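Local coordinates for protein lombricine kinase (Urechis caupo, PDB 3JPZ) that catalyses the reversible transfer of a phosphoryl group between ATP and lombricine, as a phosphagen kinase of the ATP:guanido phosphotransferase family, at residues Cys128-Cys133 with Glu219-Val224. Sequence-based numbering, arbitrary orientation.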
ATOM      1  N   CYS A 128       2.602   8.676 -17.367  1.00 15.77           N
ATOM      2  CA  CYS A 128       2.811   7.438 -16.634  1.00 14.85           C
ATOM      3  C   CYS A 128       1.498   6.822 -16.196  1.00 13.89           C
ATOM      4  O   CYS A 128       0.562   7.516 -15.829  1.00 21.57           O
ATOM      5  CB  CYS A 128       3.713   7.683 -15.423  1.00 14.99           C
ATOM      6  SG  CYS A 128       5.452   7.821 -15.863  1.00 23.31           S
ATOM      7  N   TYR A 129       1.444   5.500 -16.251  1.00 13.42           N
ATOM      8  CA  TYR A 129       0.376   4.746 -15.624  1.00 21.65           C
ATOM      9  C   TYR A 129       0.291   5.019 -14.122  1.00 28.22           C
ATOM     10  O   TYR A 129       1.234   5.517 -13.515  1.00 24.58           O
ATOM     11  CB  TYR A 129       0.625   3.260 -15.837  1.00 16.43           C
ATOM     12  CG  TYR A 129       0.593   2.824 -17.280  1.00 15.50           C
ATOM     13  CD1 TYR A 129      -0.507   3.093 -18.090  1.00 21.01           C
ATOM     14  CD2 TYR A 129       1.644   2.106 -17.824  1.00 23.02           C
ATOM     15  CE1 TYR A 129      -0.541   2.675 -19.406  1.00 18.68           C
ATOM     16  CE2 TYR A 129       1.620   1.692 -19.134  1.00 20.78           C
ATOM     17  CZ  TYR A 129       0.523   1.979 -19.920  1.00 17.80           C
ATOM     18  OH  TYR A 129       0.506   1.549 -21.224  1.00 23.26           O
ATOM     19  N   PRO A 130      -0.844   4.661 -13.510  1.00 25.69           N
ATOM     20  CA  PRO A 130      -1.112   4.813 -12.074  1.00 20.05           C
ATOM     21  C   PRO A 130       0.011   4.355 -11.135  1.00 21.76           C
ATOM     22  O   PRO A 130       0.181   4.957 -10.084  1.00 32.20           O
ATOM     23  CB  PRO A 130      -2.352   3.947 -11.870  1.00 13.63           C
ATOM     24  CG  PRO A 130      -3.080   4.071 -13.165  1.00 13.05           C
ATOM     25  CD  PRO A 130      -2.014   4.125 -14.226  1.00 21.46           C
ATOM     26  N   PRO A 131       0.759   3.301 -11.490  1.00 13.28           N
ATOM     27  CA  PRO A 131       1.800   2.900 -10.541  1.00 22.89           C
ATOM     28  C   PRO A 131       2.883   3.962 -10.348  1.00 24.23           C
ATOM     29  O   PRO A 131       3.429   4.051  -9.246  1.00 14.91           O
ATOM     30  CB  PRO A 131       2.391   1.628 -11.176  1.00 11.33           C
ATOM     31  CG  PRO A 131       1.309   1.120 -12.086  1.00 11.19           C
ATOM     32  CD  PRO A 131       0.660   2.372 -12.625  1.00 11.79           C
ATOM     33  N   SER A 132       3.167   4.756 -11.381  1.00 19.82           N
ATOM     34  CA  SER A 132       4.323   5.648 -11.375  1.00 14.01           C
ATOM     35  C   SER A 132       3.998   7.117 -11.651  1.00 22.51           C
ATOM     36  O   SER A 132       4.889   7.956 -11.629  1.00 18.71           O
ATOM     37  CB  SER A 132       5.338   5.180 -12.415  1.00 17.90           C
ATOM     38  OG  SER A 132       5.789   3.870 -12.129  1.00 34.48           O
ATOM     39  N   CYS A 133       2.735   7.429 -11.909  1.00 26.44           N
ATOM     40  CA  CYS A 133       2.359   8.788 -12.271  1.00 23.08           C
ATOM     41  C   CYS A 133       2.357   9.712 -11.060  1.00 30.73           C
ATOM     42  O   CYS A 133       1.953   9.326  -9.966  1.00 13.65           O
ATOM     43  CB  CYS A 133       0.972   8.806 -12.908  1.00 23.23           C
ATOM     44  SG  CYS A 133      -0.347   8.335 -11.756  1.00 22.57           S
ATOM     45  N   GLU A 219      -7.964   1.987 -12.470  1.00 15.07           N
ATOM     46  CA  GLU A 219      -6.889   1.050 -12.796  1.00 22.32           C
ATOM     47  C   GLU A 219      -6.122   1.510 -14.030  1.00 15.81           C
ATOM     48  O   GLU A 219      -4.899   1.411 -14.094  1.00 17.36           O
ATOM     49  CB  GLU A 219      -7.466  -0.348 -13.027  1.00 22.76           C
ATOM     50  CG  GLU A 219      -6.447  -1.386 -13.452  1.00 25.56           C
ATOM     51  CD  GLU A 219      -7.001  -2.804 -13.393  1.00 35.36           C
ATOM     52  OE1 GLU A 219      -6.355  -3.714 -13.954  1.00 41.21           O
ATOM     53  OE2 GLU A 219      -8.081  -3.007 -12.790  1.00 28.05           O
ATOM     54  N   ASP A 220      -6.864   2.013 -15.007  1.00 11.51           N
ATOM     55  CA  ASP A 220      -6.295   2.548 -16.235  1.00 16.50           C
ATOM     56  C   ASP A 220      -6.536   4.050 -16.227  1.00 16.47           C
ATOM     57  O   ASP A 220      -7.291   4.553 -15.399  1.00 18.19           O
ATOM     58  CB  ASP A 220      -6.965   1.911 -17.455  1.00 26.19           C
ATOM     59  CG  ASP A 220      -6.787   0.397 -17.497  1.00 38.38           C
ATOM     60  OD1 ASP A 220      -5.630  -0.069 -17.567  1.00 34.98           O
ATOM     61  OD2 ASP A 220      -7.803  -0.328 -17.464  1.00 29.38           O
ATOM     62  N   HIS A 221      -5.894   4.781 -17.128  1.00 16.82           N
ATOM     63  CA  HIS A 221      -6.194   6.196 -17.230  1.00 14.02           C
ATOM     64  C   HIS A 221      -7.673   6.318 -17.541  1.00 14.29           C
ATOM     65  O   HIS A 221      -8.415   7.007 -16.844  1.00 17.00           O
ATOM     66  CB  HIS A 221      -5.366   6.884 -18.321  1.00 14.22           C
ATOM     67  CG  HIS A 221      -3.925   7.067 -17.966  1.00 21.93           C
ATOM     68  ND1 HIS A 221      -2.927   7.115 -18.916  1.00 29.82           N
ATOM     69  CD2 HIS A 221      -3.311   7.207 -16.769  1.00 18.87           C
ATOM     70  CE1 HIS A 221      -1.761   7.278 -18.318  1.00 39.45           C
ATOM     71  NE2 HIS A 221      -1.966   7.337 -17.015  1.00 33.37           N
ATOM     72  N   MET A 222      -8.102   5.621 -18.583  1.00 14.29           N
ATOM     73  CA  MET A 222      -9.480   5.677 -19.027  1.00 13.93           C
ATOM     74  C   MET A 222     -10.036   4.280 -19.237  1.00 16.18           C
ATOM     75  O   MET A 222      -9.560   3.539 -20.084  1.00 13.95           O
ATOM     76  CB  MET A 222      -9.579   6.447 -20.338  1.00 14.89           C
ATOM     77  CG  MET A 222     -10.997   6.703 -20.786  1.00 28.04           C
ATOM     78  SD  MET A 222     -11.051   7.765 -22.232  1.00 24.16           S
ATOM     79  CE  MET A 222     -10.305   6.678 -23.450  1.00 15.66           C
ATOM     80  N   ARG A 223     -11.050   3.940 -18.458  1.00 13.06           N
ATOM     81  CA  ARG A 223     -11.751   2.676 -18.608  1.00 14.48           C
ATOM     82  C   ARG A 223     -13.071   2.983 -19.274  1.00 14.99           C
ATOM     83  O   ARG A 223     -13.911   3.671 -18.705  1.00 18.70           O
ATOM     84  CB  ARG A 223     -11.983   2.027 -17.250  1.00 12.14           C
ATOM     85  CG  ARG A 223     -13.136   1.022 -17.221  1.00 29.02           C
ATOM     86  CD  ARG A 223     -12.708  -0.364 -17.664  1.00 41.81           C
ATOM     87  NE  ARG A 223     -12.419  -1.231 -16.524  1.00 44.54           N
ATOM     88  CZ  ARG A 223     -11.228  -1.351 -15.944  1.00 40.28           C
ATOM     89  NH1 ARG A 223     -10.190  -0.660 -16.389  1.00 51.43           N
ATOM     90  NH2 ARG A 223     -11.078  -2.169 -14.912  1.00 42.93           N
ATOM     91  N   VAL A 224     -13.251   2.485 -20.488  1.00 18.41           N
ATOM     92  CA  VAL A 224     -14.448   2.787 -21.260  1.00 17.75           C
ATOM     93  C   VAL A 224     -15.393   1.599 -21.247  1.00 23.74           C
ATOM     94  O   VAL A 224     -15.009   0.489 -21.595  1.00 13.55           O
ATOM     95  CB  VAL A 224     -14.083   3.133 -22.703  1.00 13.85           C
ATOM     96  CG1 VAL A 224     -15.324   3.239 -23.558  1.00 14.23           C
ATOM     97  CG2 VAL A 224     -13.270   4.428 -22.745  1.00 23.94           C
TER
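The imidazole of H221 meets the carbonyl of C128 at its edge: O of C128 lies only 3° out of the ring plane, 2.8 Å from NE2, and the N-H...O angle of 150° supports a hydrogen bond. On the acceptor side the donor stands above the carbonyl plane. In H221, chi1 of -73° sets CG beside the backbone N and anti to the carbonyl carbon. ND1 accepts a hydrogen bond from the backbone N of I124, and bonds at both ring nitrogens probably hold the ring's rotation. The Y129 ring approaches the imidazole obliquely, CD1 to CE1 4.4 Å. Beside them, CG of P130 packs against the backbone O of E219 at 3.4 Å. Within 219-224, R223 binds ADP in a nucleotide-bound structure of this protein, though none is bound to this chain here; its NH2 makes a long salt bridge to OE2 of E219, at the guanidinium edge, and NH1 pairs with OD2 of D220 at 2.6 Å. The contact thus joins the loop between strand 113-122 and helix 135-149 to the start of strand 222-229 in the large antiparallel sheet; V141 of that helix touches H221, and M222 touches I145 of the same helix and I214 of strand 212-216.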